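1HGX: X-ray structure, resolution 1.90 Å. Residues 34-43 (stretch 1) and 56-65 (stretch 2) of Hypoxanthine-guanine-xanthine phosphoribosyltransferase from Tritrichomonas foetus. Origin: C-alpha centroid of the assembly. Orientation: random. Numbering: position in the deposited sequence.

Stretch 1 34-43: FYEDKNPVMI
Stretch 2 56-65: LLKHLDFQLE

Two backbone hydrogen bonds fix the register of this contact. Glu65 N donates to Pro40 O at 2.8 Å with an N-H...O angle of 174°, and Met42 N donates to Glu65 O at 2.9 Å and 151°. Glu65 thus uses both its amide and its carbonyl on the residues flanking Val41, the pattern of a parallel bridge; the CA atoms of Val41 and Glu65 lie 4.7 Å apart, and their side chains share one face of the sheet. Val41 CA also approaches Glu65 O at 3.2 Å, a CA-H...O contact with 143° at the hydrogen. Extended backbones support this pairing: phi/psi is -98/115 at Val41, -99/110 at Met42 and -117/112 at Glu65.

Before the bridge the chains remain close, with Asn39 CA 4.7 Å from Leu64 CA, but the polar link becomes indirect. One water donates to Glu36 O and to Gln63 O, each at 2.7 Å from its oxygen, and accepts from Asn39 N at 2.8 Å. Gln63 O further receives a CA-H...O contact from Asn39 CA at 3.5 Å, nearly linear at 166°. Asn39 has positive phi and psi (42/59); its t side chain brings ND2 to 3.6 Å from Gln63 CG, a contact without a hydrogen bond.

The approach to this segment is braced within its own stretch. Lys38 N donates to Tyr35 O at 3.0 Å, while the Lys38 side chain (m, t, t, p) folds back so that NZ donates to Phe34 O at 2.8 Å. A long salt bridge joins Lys38 NZ to Asp37 OD1 at 3.9 Å. In the other stretch, Leu56 and Leu57 are helical, and Leu57 also opens a type I turn that runs to Leu60, closed by a weak bond from Leu60 N to Leu57 O at 3.2 Å; His59 N donates to Leu56 O at 2.8 Å.

Packing centres on Phe62 and Met42, both with CA-to-CB directed toward the opposing stretch. Phe62 is extended (-153/166), with chi1 54° (p) and chi2 86°. Glu36 CA sits over one face of its ring, 3.9 Å from the centroid formed by Phe62 CG, CD1, CD2, CE1, CE2 and CZ and 12° off the normal, which identifies a CH-pi contact. The contact is made by the backbone CA; the Glu36 CA-to-CB bond points away, and Glu36 CG comes no nearer than 4.4 Å to Phe62 CD2. Tyr35 CB lies 3.8 Å from Phe62 CZ, although the end of the tyrosine side chain leads away. Near the ring plane, Pro40 CD meets the edge at Phe62 CE1, 4.3 Å away.

Met42 adopts an m, m, m conformation, chi -48°, -87° and -80°. Its CE reaches Leu60 CD2 at 3.5 Å and Leu57 CD1 at 3.9 Å, while Met42 CG lies 3.9 Å from Leu64 CD1. Leu64 (p, p; phi/psi -152/158) also packs its CB 4.1 Å from Pro40 CG. Altogether the two stretches bury 553 Å², summed over both sides.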

ATOM      1  N   PHE A  34     -17.477  -7.881 -11.983  1.00 17.68           N
ATOM      2  CA  PHE A  34     -18.368  -7.919 -10.832  1.00 17.26           C
ATOM      3  C   PHE A  34     -18.496  -6.638 -10.011  1.00 14.71           C
ATOM      4  O   PHE A  34     -19.598  -6.270  -9.601  1.00 15.34           O
ATOM      5  CB  PHE A  34     -17.945  -9.080  -9.917  1.00 17.77           C
ATOM      6  CG  PHE A  34     -18.879  -9.332  -8.766  1.00 18.16           C
ATOM      7  CD1 PHE A  34     -20.070 -10.024  -8.955  1.00 14.63           C
ATOM      8  CD2 PHE A  34     -18.561  -8.886  -7.489  1.00 18.78           C
ATOM      9  CE1 PHE A  34     -20.931 -10.267  -7.893  1.00 17.12           C
ATOM     10  CE2 PHE A  34     -19.420  -9.127  -6.416  1.00 18.94           C
ATOM     11  CZ  PHE A  34     -20.606  -9.818  -6.619  1.00 15.78           C
ATOM     12  N   TYR A  35     -17.387  -5.934  -9.819  1.00 13.76           N
ATOM     13  CA  TYR A  35     -17.370  -4.744  -8.965  1.00 16.07           C
ATOM     14  C   TYR A  35     -17.549  -3.350  -9.557  1.00 18.02           C
ATOM     15  O   TYR A  35     -17.696  -2.375  -8.814  1.00 17.14           O
ATOM     16  CB  TYR A  35     -16.079  -4.749  -8.136  1.00 14.37           C
ATOM     17  CG  TYR A  35     -15.994  -5.888  -7.149  1.00 11.83           C
ATOM     18  CD1 TYR A  35     -16.770  -5.885  -5.992  1.00 12.59           C
ATOM     19  CD2 TYR A  35     -15.147  -6.970  -7.375  1.00 12.81           C
ATOM     20  CE1 TYR A  35     -16.705  -6.929  -5.081  1.00 13.70           C
ATOM     21  CE2 TYR A  35     -15.075  -8.028  -6.473  1.00 13.46           C
ATOM     22  CZ  TYR A  35     -15.860  -8.000  -5.325  1.00 14.98           C
ATOM     23  OH  TYR A  35     -15.799  -9.044  -4.431  1.00 17.27           O
ATOM     24  N   GLU A  36     -17.564  -3.251 -10.875  1.00 16.88           N
ATOM     25  CA  GLU A  36     -17.665  -1.966 -11.545  1.00 19.77           C
ATOM     26  C   GLU A  36     -18.737  -0.993 -11.021  1.00 19.25           C
ATOM     27  O   GLU A  36     -18.450   0.175 -10.752  1.00 18.23           O
ATOM     28  CB  GLU A  36     -17.850  -2.212 -13.036  1.00 22.36           C
ATOM     29  CG  GLU A  36     -17.677  -1.005 -13.911  1.00 33.44           C
ATOM     30  CD  GLU A  36     -17.631  -1.384 -15.374  1.00 38.08           C
ATOM     31  OE1 GLU A  36     -18.354  -2.324 -15.773  1.00 39.84           O
ATOM     32  OE2 GLU A  36     -16.852  -0.758 -16.120  1.00 47.73           O
ATOM     33  N   ASP A  37     -19.959  -1.472 -10.850  1.00 16.61           N
ATOM     34  CA  ASP A  37     -21.028  -0.593 -10.392  1.00 21.52           C
ATOM     35  C   ASP A  37     -21.391  -0.821  -8.932  1.00 19.68           C
ATOM     36  O   ASP A  37     -22.421  -0.355  -8.467  1.00 20.52           O
ATOM     37  CB  ASP A  37     -22.263  -0.781 -11.284  1.00 28.39           C
ATOM     38  CG  ASP A  37     -22.861  -2.182 -11.186  1.00 39.28           C
ATOM     39  OD1 ASP A  37     -22.102  -3.170 -11.045  1.00 45.53           O
ATOM     40  OD2 ASP A  37     -24.106  -2.294 -11.259  1.00 47.49           O
ATOM     41  N   LYS A  38     -20.502  -1.465  -8.190  1.00 17.13           N
ATOM     42  CA  LYS A  38     -20.783  -1.780  -6.802  1.00 17.33           C
ATOM     43  C   LYS A  38     -20.187  -0.916  -5.697  1.00 17.85           C
ATOM     44  O   LYS A  38     -20.538  -1.105  -4.528  1.00 17.83           O
ATOM     45  CB  LYS A  38     -20.454  -3.249  -6.546  1.00 15.04           C
ATOM     46  CG  LYS A  38     -21.441  -4.202  -7.205  1.00 16.42           C
ATOM     47  CD  LYS A  38     -21.153  -5.649  -6.840  1.00 19.54           C
ATOM     48  CE  LYS A  38     -22.223  -6.572  -7.398  1.00 18.78           C
ATOM     49  NZ  LYS A  38     -22.321  -6.452  -8.879  1.00 19.56           N
ATOM     50  N   ASN A  39     -19.320   0.035  -6.048  1.00 16.62           N
ATOM     51  CA  ASN A  39     -18.663   0.899  -5.056  1.00 14.96           C
ATOM     52  C   ASN A  39     -18.245   0.048  -3.858  1.00 16.56           C
ATOM     53  O   ASN A  39     -18.648   0.298  -2.719  1.00 15.98           O
ATOM     54  CB  ASN A  39     -19.601   2.016  -4.590  1.00 17.08           C
ATOM     55  CG  ASN A  39     -18.909   2.999  -3.670  1.00 18.37           C
ATOM     56  OD1 ASN A  39     -19.533   3.593  -2.795  1.00 24.59           O
ATOM     57  ND2 ASN A  39     -17.601   3.165  -3.853  1.00 17.23           N
ATOM     58  N   PRO A  40     -17.405  -0.973  -4.106  1.00 15.59           N
ATOM     59  CA  PRO A  40     -16.953  -1.863  -3.040  1.00 11.71           C
ATOM     60  C   PRO A  40     -15.889  -1.329  -2.111  1.00 10.11           C
ATOM     61  O   PRO A  40     -15.166  -0.389  -2.437  1.00  9.94           O
ATOM     62  CB  PRO A  40     -16.395  -3.044  -3.833  1.00 14.74           C
ATOM     63  CG  PRO A  40     -15.677  -2.329  -4.954  1.00 10.32           C
ATOM     64  CD  PRO A  40     -16.737  -1.308  -5.381  1.00 11.05           C
ATOM     65  N   VAL A  41     -15.792  -1.964  -0.949  1.00 12.27           N
ATOM     66  CA  VAL A  41     -14.762  -1.648   0.023  1.00 11.24           C
ATOM     67  C   VAL A  41     -13.709  -2.731  -0.271  1.00 10.94           C
ATOM     68  O   VAL A  41     -13.979  -3.928  -0.152  1.00 10.94           O
ATOM     69  CB  VAL A  41     -15.268  -1.789   1.477  1.00 11.46           C
ATOM     70  CG1 VAL A  41     -14.136  -1.497   2.456  1.00 11.83           C
ATOM     71  CG2 VAL A  41     -16.425  -0.828   1.727  1.00 14.35           C
ATOM     72  N   MET A  42     -12.540  -2.312  -0.729  1.00 11.68           N
ATOM     73  CA  MET A  42     -11.459  -3.237  -1.058  1.00 13.11           C
ATOM     74  C   MET A  42     -10.508  -3.234   0.119  1.00  9.48           C
ATOM     75  O   MET A  42      -9.796  -2.260   0.343  1.00 10.58           O
ATOM     76  CB  MET A  42     -10.703  -2.740  -2.284  1.00 18.25           C
ATOM     77  CG  MET A  42     -11.585  -2.336  -3.421  1.00 27.29           C
ATOM     78  SD  MET A  42     -11.937  -3.733  -4.419  1.00 35.45           S
ATOM     79  CE  MET A  42     -10.504  -3.784  -5.286  1.00 21.25           C
ATOM     80  N   ILE A  43     -10.472  -4.337   0.842  1.00  8.84           N
ATOM     81  CA  ILE A  43      -9.634  -4.453   2.015  1.00 10.40           C
ATOM     82  C   ILE A  43      -8.280  -5.056   1.727  1.00 10.85           C
ATOM     83  O   ILE A  43      -8.181  -6.134   1.153  1.00 12.12           O
ATOM     84  CB  ILE A  43     -10.326  -5.308   3.087  1.00 10.46           C
ATOM     85  CG1 ILE A  43     -11.679  -4.690   3.447  1.00 10.41           C
ATOM     86  CG2 ILE A  43      -9.425  -5.465   4.309  1.00 10.66           C
ATOM     87  CD1 ILE A  43     -12.487  -5.547   4.370  1.00 13.73           C
ATOM     88  N   LEU A  56      -3.097  -3.883  -8.396  1.00 14.03           N
ATOM     89  CA  LEU A  56      -4.453  -4.177  -8.838  1.00 15.20           C
ATOM     90  C   LEU A  56      -5.228  -2.876  -8.997  1.00 16.68           C
ATOM     91  O   LEU A  56      -5.897  -2.665 -10.018  1.00 17.65           O
ATOM     92  CB  LEU A  56      -5.199  -5.039  -7.814  1.00 18.55           C
ATOM     93  CG  LEU A  56      -5.143  -6.564  -7.857  1.00 26.26           C
ATOM     94  CD1 LEU A  56      -6.011  -7.075  -6.718  1.00 25.93           C
ATOM     95  CD2 LEU A  56      -5.651  -7.119  -9.196  1.00 22.99           C
ATOM     96  N   LEU A  57      -5.164  -2.028  -7.969  1.00 14.29           N
ATOM     97  CA  LEU A  57      -5.873  -0.749  -7.972  1.00 15.69           C
ATOM     98  C   LEU A  57      -5.477   0.159  -9.134  1.00 17.58           C
ATOM     99  O   LEU A  57      -6.270   0.990  -9.568  1.00 18.50           O
ATOM    100  CB  LEU A  57      -5.697  -0.025  -6.637  1.00 13.74           C
ATOM    101  CG  LEU A  57      -6.810  -0.195  -5.593  1.00 17.21           C
ATOM    102  CD1 LEU A  57      -7.186  -1.651  -5.388  1.00 17.63           C
ATOM    103  CD2 LEU A  57      -6.371   0.443  -4.290  1.00 16.40           C
ATOM    104  N   LYS A  58      -4.262  -0.007  -9.647  1.00 15.44           N
ATOM    105  CA  LYS A  58      -3.807   0.794 -10.779  1.00 17.22           C
ATOM    106  C   LYS A  58      -4.539   0.384 -12.056  1.00 18.16           C
ATOM    107  O   LYS A  58      -4.461   1.070 -13.075  1.00 19.04           O
ATOM    108  CB  LYS A  58      -2.301   0.645 -10.979  1.00 14.31           C
ATOM    109  CG  LYS A  58      -1.487   1.338  -9.928  1.00 17.55           C
ATOM    110  CD  LYS A  58      -0.044   0.947 -10.053  1.00 20.96           C
ATOM    111  CE  LYS A  58       0.775   1.557  -8.938  1.00 23.04           C
ATOM    112  NZ  LYS A  58       2.123   0.940  -8.912  1.00 30.96           N
ATOM    113  N   HIS A  59      -5.234  -0.745 -11.999  1.00 16.51           N
ATOM    114  CA  HIS A  59      -5.977  -1.251 -13.139  1.00 17.06           C
ATOM    115  C   HIS A  59      -7.474  -1.192 -12.945  1.00 17.36           C
ATOM    116  O   HIS A  59      -8.216  -1.658 -13.797  1.00 21.98           O
ATOM    117  CB  HIS A  59      -5.578  -2.697 -13.427  1.00 19.66           C
ATOM    118  CG  HIS A  59      -4.148  -2.853 -13.826  1.00 23.03           C
ATOM    119  ND1 HIS A  59      -3.126  -2.946 -12.910  1.00 25.89           N
ATOM    120  CD2 HIS A  59      -3.565  -2.880 -15.047  1.00 28.24           C
ATOM    121  CE1 HIS A  59      -1.973  -3.020 -13.543  1.00 29.64           C
ATOM    122  NE2 HIS A  59      -2.208  -2.984 -14.843  1.00 30.52           N
ATOM    123  N   LEU A  60      -7.926  -0.668 -11.816  1.00 16.25           N
ATOM    124  CA  LEU A  60      -9.354  -0.596 -11.551  1.00 17.79           C
ATOM    125  C   LEU A  60      -9.874   0.795 -11.863  1.00 17.41           C
ATOM    126  O   LEU A  60      -9.703   1.731 -11.083  1.00 18.78           O
ATOM    127  CB  LEU A  60      -9.642  -0.977 -10.099  1.00 20.14           C
ATOM    128  CG  LEU A  60     -10.015  -2.422  -9.758  1.00 23.13           C
ATOM    129  CD1 LEU A  60      -9.601  -3.416 -10.817  1.00 18.01           C
ATOM    130  CD2 LEU A  60      -9.418  -2.766  -8.420  1.00 19.90           C
ATOM    131  N   ASP A  61     -10.587   0.892 -12.972  1.00 19.21           N
ATOM    132  CA  ASP A  61     -11.116   2.154 -13.456  1.00 22.75           C
ATOM    133  C   ASP A  61     -12.542   2.470 -13.003  1.00 22.71           C
ATOM    134  O   ASP A  61     -13.393   2.799 -13.822  1.00 29.32           O
ATOM    135  CB  ASP A  61     -11.027   2.153 -14.984  1.00 29.43           C
ATOM    136  CG  ASP A  61     -11.120   3.537 -15.580  1.00 39.91           C
ATOM    137  OD1 ASP A  61     -10.654   4.505 -14.937  1.00 44.13           O
ATOM    138  OD2 ASP A  61     -11.660   3.652 -16.703  1.00 47.17           O
ATOM    139  N   PHE A  62     -12.807   2.357 -11.707  1.00 18.89           N
ATOM    140  CA  PHE A  62     -14.133   2.649 -11.166  1.00 14.38           C
ATOM    141  C   PHE A  62     -14.043   3.094  -9.708  1.00 16.58           C
ATOM    142  O   PHE A  62     -12.991   2.970  -9.076  1.00 15.20           O
ATOM    143  CB  PHE A  62     -15.088   1.456 -11.331  1.00 12.31           C
ATOM    144  CG  PHE A  62     -14.564   0.156 -10.774  1.00 16.58           C
ATOM    145  CD1 PHE A  62     -14.736  -0.168  -9.433  1.00 15.52           C
ATOM    146  CD2 PHE A  62     -13.939  -0.770 -11.608  1.00 17.64           C
ATOM    147  CE1 PHE A  62     -14.297  -1.394  -8.931  1.00 14.08           C
ATOM    148  CE2 PHE A  62     -13.494  -2.005 -11.113  1.00 15.68           C
ATOM    149  CZ  PHE A  62     -13.675  -2.316  -9.772  1.00 14.87           C
ATOM    150  N   GLN A  63     -15.127   3.666  -9.194  1.00 14.59           N
ATOM    151  CA  GLN A  63     -15.165   4.137  -7.817  1.00 13.69           C
ATOM    152  C   GLN A  63     -15.126   2.953  -6.852  1.00 12.51           C
ATOM    153  O   GLN A  63     -15.894   2.000  -6.985  1.00 12.81           O
ATOM    154  CB  GLN A  63     -16.427   4.965  -7.590  1.00 13.19           C
ATOM    155  CG  GLN A  63     -16.533   5.586  -6.220  1.00 17.19           C
ATOM    156  CD  GLN A  63     -17.794   6.408  -6.066  1.00 22.01           C
ATOM    157  OE1 GLN A  63     -18.866   6.002  -6.489  1.00 28.92           O
ATOM    158  NE2 GLN A  63     -17.667   7.576  -5.465  1.00 25.15           N
ATOM    159  N   LEU A  64     -14.215   3.017  -5.890  1.00 14.76           N
ATOM    160  CA  LEU A  64     -14.051   1.964  -4.887  1.00 12.37           C
ATOM    161  C   LEU A  64     -13.489   2.627  -3.640  1.00 12.57           C
ATOM    162  O   LEU A  64     -12.884   3.688  -3.722  1.00 15.72           O
ATOM    163  CB  LEU A  64     -13.101   0.880  -5.407  1.00  8.46           C
ATOM    164  CG  LEU A  64     -11.683   1.280  -5.826  1.00  8.95           C
ATOM    165  CD1 LEU A  64     -10.709   1.213  -4.652  1.00 11.34           C
ATOM    166  CD2 LEU A  64     -11.240   0.350  -6.939  1.00 12.33           C
ATOM    167  N   GLU A  65     -13.677   2.007  -2.485  1.00 13.11           N
ATOM    168  CA  GLU A  65     -13.213   2.582  -1.234  1.00 10.59           C
ATOM    169  C   GLU A  65     -12.164   1.694  -0.587  1.00 10.84           C
ATOM    170  O   GLU A  65     -12.460   0.580  -0.175  1.00 13.90           O
ATOM    171  CB  GLU A  65     -14.410   2.742  -0.310  1.00 13.83           C
ATOM    172  CG  GLU A  65     -14.111   3.390   1.021  1.00 17.61           C
ATOM    173  CD  GLU A  65     -15.362   3.930   1.684  1.00 22.96           C
ATOM    174  OE1 GLU A  65     -16.479   3.653   1.191  1.00 22.74           O
ATOM    175  OE2 GLU A  65     -15.226   4.644   2.700  1.00 27.37           O
TER
HETATM  176  O   HOH W   1     -18.194   1.316  -8.308  1.00 12.80           O